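Local coordinates for similar to sp|P32453 Saccharomyces cerevisiae YNL315c ATP11 (Candida glabrata CBS 138, PDB 2P4F), which probably acts as a mitochondrial chaperone that binds unfolded protein, consistent with a role in assembling the F1 part of ATP synthase, at residues 100-111 / 217-225; 150-158 / 272-280. All coordinates share one frame; numbering follows the deposited sequence.

Contact 1: residues 100-111 / 217-225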
loop_
_atom_site.group_PDB
_atom_site.type_symbol
_atom_site.label_atom_id
_atom_site.label_comp_id
_atom_site.label_asym_id
_atom_site.label_seq_id
_atom_site.Cartn_x
_atom_site.Cartn_y
_atom_site.Cartn_z
ATOM N N LYS A 100 -10.326 -4.618 11.217
ATOM C CA LYS A 100 -9.460 -4.955 12.338
ATOM C C LYS A 100 -8.433 -3.858 12.540
ATOM O O LYS A 100 -7.887 -3.326 11.567
ATOM C CB LYS A 100 -8.764 -6.309 12.146
ATOM C CG LYS A 100 -9.859 -7.372 12.191
ATOM C CD LYS A 100 -9.292 -8.730 12.470
ATOM C CE LYS A 100 -10.380 -9.756 12.199
ATOM N NZ LYS A 100 -9.772 -10.956 11.578
ATOM N N THR A 101 -8.204 -3.495 13.773
ATOM C CA THR A 101 -7.145 -2.563 14.099
ATOM C C THR A 101 -5.961 -3.265 14.750
ATOM O O THR A 101 -6.041 -4.496 14.948
ATOM C CB THR A 101 -7.645 -1.443 15.045
ATOM O OG1 THR A 101 -7.910 -1.999 16.335
ATOM C CG2 THR A 101 -8.913 -0.812 14.502
ATOM N N LEU A 102 -4.912 -2.497 15.042
ATOM C CA LEU A 102 -3.724 -3.160 15.571
ATOM C C LEU A 102 -4.048 -3.962 16.821
ATOM O O LEU A 102 -3.504 -5.084 16.966
ATOM C CB LEU A 102 -2.628 -2.114 15.829
ATOM C CG LEU A 102 -1.311 -2.727 16.338
ATOM C CD1 LEU A 102 -0.757 -3.818 15.389
ATOM C CD2 LEU A 102 -0.281 -1.633 16.498
ATOM N N ASP A 103 -4.922 -3.391 17.678
ATOM C CA ASP A 103 -5.232 -4.093 18.947
ATOM C C ASP A 103 -5.842 -5.472 18.743
ATOM O O ASP A 103 -5.782 -6.363 19.609
ATOM C CB ASP A 103 -6.182 -3.212 19.746
ATOM C CG ASP A 103 -6.339 -3.648 21.193
ATOM O OD1 ASP A 103 -5.363 -3.677 21.974
ATOM O OD2 ASP A 103 -7.506 -3.944 21.537
ATOM N N ASP A 104 -6.510 -5.694 17.597
ATOM C CA ASP A 104 -7.052 -7.014 17.288
ATOM C C ASP A 104 -5.981 -8.043 16.960
ATOM O O ASP A 104 -6.232 -9.249 16.971
ATOM C CB ASP A 104 -8.002 -6.888 16.087
ATOM C CG ASP A 104 -9.225 -6.040 16.412
ATOM O OD1 ASP A 104 -9.834 -6.282 17.499
ATOM O OD2 ASP A 104 -9.592 -5.138 15.621
ATOM N N TYR A 105 -4.763 -7.611 16.651
ATOM C CA TYR A 105 -3.680 -8.523 16.331
ATOM C C TYR A 105 -2.657 -8.606 17.458
ATOM O O TYR A 105 -2.176 -9.701 17.770
ATOM C CB TYR A 105 -2.949 -8.032 15.077
ATOM C CG TYR A 105 -3.806 -7.893 13.837
ATOM C CD1 TYR A 105 -4.539 -8.959 13.341
ATOM C CD2 TYR A 105 -3.825 -6.700 13.127
ATOM C CE1 TYR A 105 -5.329 -8.851 12.180
ATOM C CE2 TYR A 105 -4.593 -6.570 11.978
ATOM C CZ TYR A 105 -5.334 -7.618 11.509
ATOM O OH TYR A 105 -6.089 -7.493 10.352
ATOM N N LEU A 106 -2.314 -7.452 18.036
ATOM C CA LEU A 106 -1.363 -7.368 19.152
ATOM C C LEU A 106 -1.986 -6.427 20.191
ATOM O O LEU A 106 -2.223 -5.259 19.801
ATOM C CB LEU A 106 0.010 -6.791 18.814
ATOM C CG LEU A 106 0.838 -7.481 17.749
ATOM C CD1 LEU A 106 2.096 -6.664 17.446
ATOM C CD2 LEU A 106 1.206 -8.895 18.186
ATOM N N LYS A 107 -2.234 -6.832 21.401
ATOM C CA LYS A 107 -2.918 -5.957 22.348
ATOM C C LYS A 107 -2.032 -4.779 22.721
ATOM O O LYS A 107 -0.898 -4.886 23.222
ATOM C CB LYS A 107 -3.305 -6.716 23.619
ATOM C CG LYS A 107 -4.370 -7.793 23.365
ATOM C CD LYS A 107 -5.648 -7.203 22.798
ATOM C CE LYS A 107 -6.587 -8.206 22.177
ATOM N NZ LYS A 107 -6.422 -8.501 20.727
ATOM N N LEU A 108 -2.584 -3.599 22.482
ATOM C CA LEU A 108 -1.753 -2.415 22.705
ATOM C C LEU A 108 -1.333 -2.286 24.156
ATOM O O LEU A 108 -0.208 -1.858 24.412
ATOM C CB LEU A 108 -2.465 -1.117 22.321
ATOM C CG LEU A 108 -3.010 -1.098 20.893
ATOM C CD1 LEU A 108 -3.731 0.206 20.603
ATOM C CD2 LEU A 108 -1.843 -1.328 19.947
ATOM N N ASP A 109 -2.237 -2.632 25.064
ATOM C CA ASP A 109 -1.956 -2.396 26.487
ATOM C C ASP A 109 -0.929 -3.426 26.923
ATOM O O ASP A 109 -0.260 -3.282 27.932
ATOM C CB ASP A 109 -3.182 -2.409 27.384
ATOM C CG ASP A 109 -4.143 -3.563 27.398
ATOM O OD1 ASP A 109 -4.202 -4.339 26.411
ATOM O OD2 ASP A 109 -4.914 -3.782 28.372
ATOM N N LYS A 110 -0.778 -4.474 26.120
ATOM C CA LYS A 110 0.268 -5.447 26.441
ATOM C C LYS A 110 1.616 -5.045 25.845
ATOM O O LYS A 110 2.633 -5.330 26.454
ATOM C CB LYS A 110 -0.145 -6.843 25.971
ATOM C CG LYS A 110 -1.531 -7.287 26.400
ATOM C CD LYS A 110 -1.578 -7.929 27.778
ATOM C CE LYS A 110 -2.251 -9.287 27.754
ATOM N NZ LYS A 110 -1.969 -10.133 28.959
ATOM N N ILE A 111 1.651 -4.400 24.687
ATOM C CA ILE A 111 2.918 -4.089 24.048
ATOM C C ILE A 111 3.455 -2.703 24.392
ATOM O O ILE A 111 4.516 -2.319 23.845
ATOM C CB ILE A 111 2.842 -4.192 22.511
ATOM C CG1 ILE A 111 1.897 -3.172 21.850
ATOM C CG2 ILE A 111 2.468 -5.580 22.010
ATOM C CD1 ILE A 111 1.799 -3.483 20.363
ATOM N N ILE A 217 -3.840 -4.351 1.847
ATOM C CA ILE A 217 -2.755 -4.006 2.751
ATOM C C ILE A 217 -3.326 -3.092 3.827
ATOM O O ILE A 217 -4.040 -2.150 3.516
ATOM C CB ILE A 217 -1.602 -3.325 1.995
ATOM C CG1 ILE A 217 -1.130 -4.201 0.791
ATOM C CG2 ILE A 217 -0.497 -3.004 2.954
ATOM C CD1 ILE A 217 -0.284 -3.516 -0.196
ATOM N N GLN A 218 -2.956 -3.391 5.104
ATOM C CA GLN A 218 -3.302 -2.509 6.193
ATOM C C GLN A 218 -2.011 -1.856 6.715
ATOM O O GLN A 218 -0.996 -2.576 6.863
ATOM C CB GLN A 218 -3.944 -3.227 7.391
ATOM C CG GLN A 218 -5.273 -3.949 7.072
ATOM C CD GLN A 218 -5.911 -4.314 8.414
ATOM O OE1 GLN A 218 -5.364 -5.258 9.058
ATOM N NE2 GLN A 218 -6.961 -3.604 8.847
ATOM N N PHE A 219 -2.124 -0.537 6.981
ATOM C CA PHE A 219 -1.074 0.185 7.694
ATOM C C PHE A 219 -1.648 0.643 9.008
ATOM O O PHE A 219 -2.657 1.340 9.008
ATOM C CB PHE A 219 -0.609 1.383 6.868
ATOM C CG PHE A 219 0.077 1.004 5.580
ATOM C CD1 PHE A 219 1.452 0.794 5.506
ATOM C CD2 PHE A 219 -0.675 0.879 4.411
ATOM C CE1 PHE A 219 2.123 0.455 4.322
ATOM C CE2 PHE A 219 -0.038 0.530 3.226
ATOM C CZ PHE A 219 1.345 0.354 3.175
ATOM N N HIS A 220 -1.006 0.223 10.098
ATOM C CA HIS A 220 -1.496 0.571 11.431
ATOM C C HIS A 220 -0.657 1.680 12.004
ATOM O O HIS A 220 0.563 1.511 12.073
ATOM C CB HIS A 220 -1.382 -0.660 12.355
ATOM C CG HIS A 220 -2.227 -1.763 11.786
ATOM N ND1 HIS A 220 -3.597 -1.786 11.908
ATOM C CD2 HIS A 220 -1.833 -2.864 11.079
ATOM C CE1 HIS A 220 -4.039 -2.873 11.298
ATOM N NE2 HIS A 220 -2.989 -3.557 10.764
ATOM N N LEU A 221 -1.247 2.776 12.409
ATOM C CA LEU A 221 -0.522 3.969 12.855
ATOM C C LEU A 221 -0.540 4.162 14.359
ATOM O O LEU A 221 -0.110 5.181 14.878
ATOM C CB LEU A 221 -1.183 5.219 12.203
ATOM C CG LEU A 221 -1.387 5.149 10.686
ATOM C CD1 LEU A 221 -1.908 6.518 10.251
ATOM C CD2 LEU A 221 -0.143 4.721 9.941
ATOM N N ASP A 222 -1.059 3.190 15.113
ATOM C CA ASP A 222 -1.278 3.265 16.538
ATOM C C ASP A 222 0.023 3.566 17.287
ATOM O O ASP A 222 -0.067 4.154 18.396
ATOM C CB ASP A 222 -1.871 1.941 17.048
ATOM C CG ASP A 222 -3.097 1.526 16.246
ATOM O OD1 ASP A 222 -4.190 1.428 16.907
ATOM O OD2 ASP A 222 -3.033 1.228 15.016
ATOM N N LEU A 223 1.174 3.135 16.771
ATOM C CA LEU A 223 2.443 3.366 17.466
ATOM C C LEU A 223 3.235 4.478 16.819
ATOM O O LEU A 223 4.450 4.697 17.079
ATOM C CB LEU A 223 3.280 2.063 17.408
ATOM C CG LEU A 223 2.524 0.860 17.959
ATOM C CD1 LEU A 223 3.449 -0.375 17.948
ATOM C CD2 LEU A 223 1.964 1.178 19.323
ATOM N N ALA A 224 2.605 5.217 15.907
ATOM C CA ALA A 224 3.334 6.229 15.158
ATOM C C ALA A 224 3.779 7.351 16.093
ATOM O O ALA A 224 4.912 7.825 16.042
ATOM C CB ALA A 224 2.485 6.816 14.029
ATOM N N ASN A 225 2.893 7.809 16.980
ATOM C CA ASN A 225 3.298 8.936 17.845
ATOM C C ASN A 225 4.294 8.507 18.895
ATOM O O ASN A 225 5.228 9.228 19.271
ATOM C CB ASN A 225 2.014 9.520 18.448
ATOM C CG ASN A 225 1.219 10.293 17.404
ATOM O OD1 ASN A 225 1.806 10.874 16.479
ATOM N ND2 ASN A 225 -0.116 10.306 17.502
HETATM O O HOH W 1 -5.789 -0.640 17.713
HETATM O O HOH W 2 -4.884 0.019 13.474
#

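Contact 2: residues 150-158 / 272-280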
loop_
_atom_site.group_PDB
_atom_site.type_symbol
_atom_site.label_atom_id
_atom_site.label_comp_id
_atom_site.label_asym_id
_atom_site.label_seq_id
_atom_site.Cartn_x
_atom_site.Cartn_y
_atom_site.Cartn_z
ATOM N N TYR A 150 0.155 12.126 0.392
ATOM C CA TYR A 150 -0.221 12.008 -1.033
ATOM C C TYR A 150 -1.425 11.092 -1.186
ATOM O O TYR A 150 -2.230 11.336 -2.100
ATOM C CB TYR A 150 0.932 11.455 -1.849
ATOM C CG TYR A 150 1.951 12.511 -2.220
ATOM C CD1 TYR A 150 1.643 13.408 -3.249
ATOM C CD2 TYR A 150 3.171 12.616 -1.591
ATOM C CE1 TYR A 150 2.528 14.401 -3.647
ATOM C CE2 TYR A 150 4.088 13.608 -1.977
ATOM C CZ TYR A 150 3.742 14.472 -2.992
ATOM O OH TYR A 150 4.594 15.459 -3.405
ATOM N N ALA A 151 -1.587 10.086 -0.358
ATOM C CA ALA A 151 -2.690 9.106 -0.497
ATOM C C ALA A 151 -4.010 9.809 -0.216
ATOM O O ALA A 151 -5.013 9.508 -0.890
ATOM C CB ALA A 151 -2.458 7.955 0.449
ATOM N N VAL A 152 -4.061 10.673 0.779
ATOM C CA VAL A 152 -5.348 11.354 1.078
ATOM C C VAL A 152 -5.797 12.207 -0.101
ATOM O O VAL A 152 -6.954 12.204 -0.520
ATOM C CB VAL A 152 -5.235 12.226 2.352
ATOM C CG1 VAL A 152 -6.426 13.176 2.450
ATOM C CG2 VAL A 152 -5.126 11.331 3.591
ATOM N N LYS A 153 -4.844 12.943 -0.685
ATOM C CA LYS A 153 -5.183 13.865 -1.793
ATOM C C LYS A 153 -5.341 13.113 -3.108
ATOM O O LYS A 153 -5.996 13.664 -3.985
ATOM C CB LYS A 153 -4.048 14.909 -1.933
ATOM C CG LYS A 153 -4.116 15.901 -0.769
ATOM C CD LYS A 153 -3.100 16.982 -0.807
ATOM C CE LYS A 153 -3.654 18.099 0.110
ATOM N NZ LYS A 153 -5.019 17.671 0.573
ATOM N N ASN A 154 -4.769 11.934 -3.267
ATOM C CA ASN A 154 -4.719 11.213 -4.538
ATOM C C ASN A 154 -5.063 9.743 -4.321
ATOM O O ASN A 154 -4.196 8.900 -4.538
ATOM C CB ASN A 154 -3.307 11.325 -5.145
ATOM C CG ASN A 154 -2.876 12.781 -5.352
ATOM O OD1 ASN A 154 -3.264 13.408 -6.339
ATOM N ND2 ASN A 154 -2.079 13.266 -4.403
ATOM N N PRO A 155 -6.253 9.436 -3.853
ATOM C CA PRO A 155 -6.540 8.101 -3.318
ATOM C C PRO A 155 -6.740 7.010 -4.358
ATOM O O PRO A 155 -6.894 5.848 -3.958
ATOM C CB PRO A 155 -7.813 8.303 -2.472
ATOM C CG PRO A 155 -8.530 9.422 -3.207
ATOM C CD PRO A 155 -7.402 10.350 -3.629
ATOM N N LEU A 156 -6.723 7.322 -5.655
ATOM C CA LEU A 156 -6.962 6.301 -6.670
ATOM C C LEU A 156 -5.813 6.329 -7.659
ATOM O O LEU A 156 -5.342 7.415 -8.030
ATOM C CB LEU A 156 -8.296 6.580 -7.369
ATOM C CG LEU A 156 -8.729 5.504 -8.377
ATOM C CD1 LEU A 156 -9.016 4.182 -7.663
ATOM C CD2 LEU A 156 -9.963 5.978 -9.171
ATOM N N PHE A 157 -5.364 5.184 -8.124
ATOM C CA PHE A 157 -4.356 5.203 -9.185
ATOM C C PHE A 157 -4.499 3.924 -10.004
ATOM O O PHE A 157 -5.327 3.073 -9.678
ATOM C CB PHE A 157 -2.952 5.356 -8.618
ATOM C CG PHE A 157 -1.895 5.867 -9.614
ATOM C CD1 PHE A 157 -2.187 6.939 -10.480
ATOM C CD2 PHE A 157 -0.651 5.296 -9.658
ATOM C CE1 PHE A 157 -1.227 7.442 -11.370
ATOM C CE2 PHE A 157 0.322 5.793 -10.534
ATOM C CZ PHE A 157 0.017 6.865 -11.369
ATOM N N VAL A 158 -3.736 3.838 -11.098
ATOM C CA VAL A 158 -3.662 2.596 -11.888
ATOM C C VAL A 158 -2.209 2.229 -12.012
ATOM O O VAL A 158 -1.365 3.146 -12.193
ATOM C CB VAL A 158 -4.282 2.825 -13.285
ATOM C CG1 VAL A 158 -4.056 1.629 -14.159
ATOM C CG2 VAL A 158 -5.777 3.124 -13.087
ATOM N N ILE A 272 5.152 11.723 -9.411
ATOM C CA ILE A 272 4.167 12.382 -8.558
ATOM C C ILE A 272 3.217 13.191 -9.428
ATOM O O ILE A 272 2.008 13.220 -9.193
ATOM C CB ILE A 272 4.879 13.245 -7.515
ATOM C CG1 ILE A 272 5.571 12.356 -6.475
ATOM C CG2 ILE A 272 3.913 14.250 -6.899
ATOM C CD1 ILE A 272 6.643 13.029 -5.667
ATOM N N GLN A 273 3.735 13.860 -10.456
ATOM C CA GLN A 273 2.862 14.684 -11.305
ATOM C C GLN A 273 1.840 13.805 -12.030
ATOM O O GLN A 273 0.682 14.189 -12.239
ATOM C CB GLN A 273 3.716 15.454 -12.343
ATOM C CG GLN A 273 2.853 16.406 -13.191
ATOM C CD GLN A 273 2.314 17.554 -12.354
ATOM O OE1 GLN A 273 3.061 18.253 -11.664
ATOM N NE2 GLN A 273 0.996 17.782 -12.369
ATOM N N LEU A 274 2.277 12.588 -12.433
ATOM C CA LEU A 274 1.315 11.719 -13.097
ATOM C C LEU A 274 0.206 11.268 -12.153
ATOM O O LEU A 274 -0.987 11.132 -12.529
ATOM C CB LEU A 274 2.029 10.464 -13.615
ATOM C CG LEU A 274 1.258 9.596 -14.584
ATOM C CD1 LEU A 274 0.985 10.316 -15.912
ATOM C CD2 LEU A 274 1.991 8.261 -14.802
ATOM N N LEU A 275 0.588 10.962 -10.919
ATOM C CA LEU A 275 -0.391 10.601 -9.875
ATOM C C LEU A 275 -1.397 11.739 -9.695
ATOM O O LEU A 275 -2.657 11.545 -9.630
ATOM C CB LEU A 275 0.339 10.308 -8.551
ATOM C CG LEU A 275 -0.582 10.121 -7.340
ATOM C CD1 LEU A 275 -1.408 8.856 -7.506
ATOM C CD2 LEU A 275 0.286 10.078 -6.083
ATOM N N GLU A 276 -0.871 12.957 -9.588
ATOM C CA GLU A 276 -1.791 14.094 -9.379
ATOM C C GLU A 276 -2.672 14.314 -10.593
ATOM O O GLU A 276 -3.879 14.538 -10.494
ATOM C CB GLU A 276 -0.980 15.365 -9.037
ATOM C CG GLU A 276 -0.292 15.213 -7.657
ATOM C CD GLU A 276 0.587 16.385 -7.323
ATOM O OE1 GLU A 276 1.022 17.140 -8.238
ATOM O OE2 GLU A 276 0.850 16.582 -6.101
ATOM N N ASP A 277 -2.085 14.214 -11.787
ATOM C CA ASP A 277 -2.895 14.407 -12.991
ATOM C C ASP A 277 -4.001 13.387 -13.116
ATOM O O ASP A 277 -5.136 13.711 -13.535
ATOM C CB ASP A 277 -1.983 14.314 -14.227
ATOM C CG ASP A 277 -1.158 15.565 -14.422
ATOM O OD1 ASP A 277 -1.425 16.621 -13.818
ATOM O OD2 ASP A 277 -0.181 15.468 -15.213
ATOM N N PHE A 278 -3.711 12.127 -12.752
ATOM C CA PHE A 278 -4.770 11.113 -12.774
ATOM C C PHE A 278 -5.898 11.537 -11.823
ATOM O O PHE A 278 -7.081 11.516 -12.195
ATOM C CB PHE A 278 -4.176 9.760 -12.349
ATOM C CG PHE A 278 -5.236 8.659 -12.363
ATOM C CD1 PHE A 278 -5.542 7.976 -13.539
ATOM C CD2 PHE A 278 -5.890 8.321 -11.174
ATOM C CE1 PHE A 278 -6.507 6.994 -13.504
ATOM C CE2 PHE A 278 -6.867 7.345 -11.138
ATOM C CZ PHE A 278 -7.144 6.670 -12.304
ATOM N N ASN A 279 -5.538 11.883 -10.579
ATOM C CA ASN A 279 -6.577 12.141 -9.577
ATOM C C ASN A 279 -7.362 13.420 -9.818
ATOM O O ASN A 279 -8.489 13.555 -9.340
ATOM C CB ASN A 279 -5.929 12.159 -8.173
ATOM C CG ASN A 279 -5.797 10.714 -7.717
ATOM O OD1 ASN A 279 -6.713 10.130 -7.068
ATOM N ND2 ASN A 279 -4.646 10.109 -8.015
ATOM N N LYS A 280 -6.798 14.346 -10.559
ATOM C CA LYS A 280 -7.544 15.583 -10.845
ATOM C C LYS A 280 -8.193 15.473 -12.226
ATOM O O LYS A 280 -8.893 16.419 -12.640
ATOM C CB LYS A 280 -6.637 16.783 -10.622
ATOM C CG LYS A 280 -6.348 17.201 -9.173
ATOM C CD LYS A 280 -4.865 17.436 -8.950
ATOM C CE LYS A 280 -4.346 17.314 -7.551
ATOM N NZ LYS A 280 -4.124 15.952 -6.960
HETATM O O HOH W 3 3.186 17.489 -5.294
HETATM O O HOH W 4 -0.886 15.961 -4.115
#

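Contact 1: residues 100-111 / 217-225
L102 and H220 mark the closest approach of the two backbones, CA to CA 6.0 Å, where the short helical turn at about 102-105 lies beside strand 215-220 and the bend that follows it. At one end the Q218 amide bridges two points of the other segment. Its NE2 gives a hydrogen bond to K100 O (2.9 Å, N-H...O 153°), and its OE1 takes the hydroxyl of Y105 (OH to OE1 2.7 Å), which arrives tilted from the carbonyl plane. The Y105 ring and the Q218 amide stand nearly perpendicular, planes 88° apart, and OE1 lies at the ring edge. N233 and H195 also hydrogen-bond this amide. Y105 CE2 lies 3.6 Å from H220 NE2, the ring pair being oblique, while H220 NE2 bonds N233 OD1. With CG turned beside its own backbone N (chi1 -61°), H220 directs ND1 to a water that also takes L102 N and donates to D222 OD2. A second water, donating to D222 OD1 (2.7 Å), accepts from D103 N and bonds T101 OG1. The L102 methylene lies beside the same carboxylate (L102 CB to D222 OD2 3.5 Å). Beyond it the contact turns apolar: L102 CD2 reaches L223 CG at 4.0 Å, and I111 CD1 approaches L223 CD1. W123 and V119 of helix 116-126 flank these leucines. The chemistry implies a joint of mixed character, polar and water-bridged at one end and apolar at the other: the D222 carboxylate faces the first amides of a helical turn through two waters, which would favour its negative charge.

Contact 2: residues 150-158 / 272-280
L275 of helix 266-280 is the bump set between N154 and F157, while F278 of the same helix presses against strand 156-162. L275, its CG anti to the backbone N (chi1 171°), fills the hollow: CG rests on N154 CB at 3.7 Å, while CD1 sits over one face of the F157 ring, 3.9 Å from its centroid and offset toward the rim, a CH-pi contact. The F157 ring in turn enters the groove beside the helix, its CE1 3.6 Å from L275 CA and also against F278 CB. Its edge is directed to the face of the F278 ring in an offset edge-to-face pair, planes 86° apart. The F278 ring spans L156 and V158, with CE2 on L156 CG (3.8 Å) and CZ on V158 CG2 (3.9 Å). At the far end, I272 CG2 pushes against Y150 CE1 (3.5 Å). Beside F278 the N279 amide meets the backbone of L156: OD1 accepts L156 N (3.1 Å) on a lone pair, and ND2 donates to L156 O (2.8 Å). ND2 also donates to L275 O of its own helix, which fixes the amide's rotation. N154, just past the helix end, turns ND2 back to Y150 O, and a water joins that nitrogen to E276 OE2. L290 of helix 287-295 covers F157 and V158 as well, and a hexaethylene glycol, probably from the crystallisation liquor, lies near F278. N279 thus pairs with an outermost strand much as a neighbouring strand would, and the arrangement is that of a helix packed beside an outermost strand of the antiparallel half-barrel sheet.

Contacts 1 and 2 lie on opposite sides of the chain's centre, their centres 27 Å apart and their nearest atoms about 8 Å apart without touching. Both reach the same antiparallel six-stranded sheet: contact 1 through the inner strand 215-220, contact 2 through the outermost strand 156-162, with strands 193-200 and 179-190 between them. Helix 140-153 also connects the two regions, since F144 and Y148 touch L221 while the end of that helix belongs to contact 2. Along the chain the segments alternate: 100-111, 150-158, 217-225, 272-280. The N-terminal and C-terminal parts are therefore tied to separate places on one half-barrel sheet, consistent with a single interwoven domain.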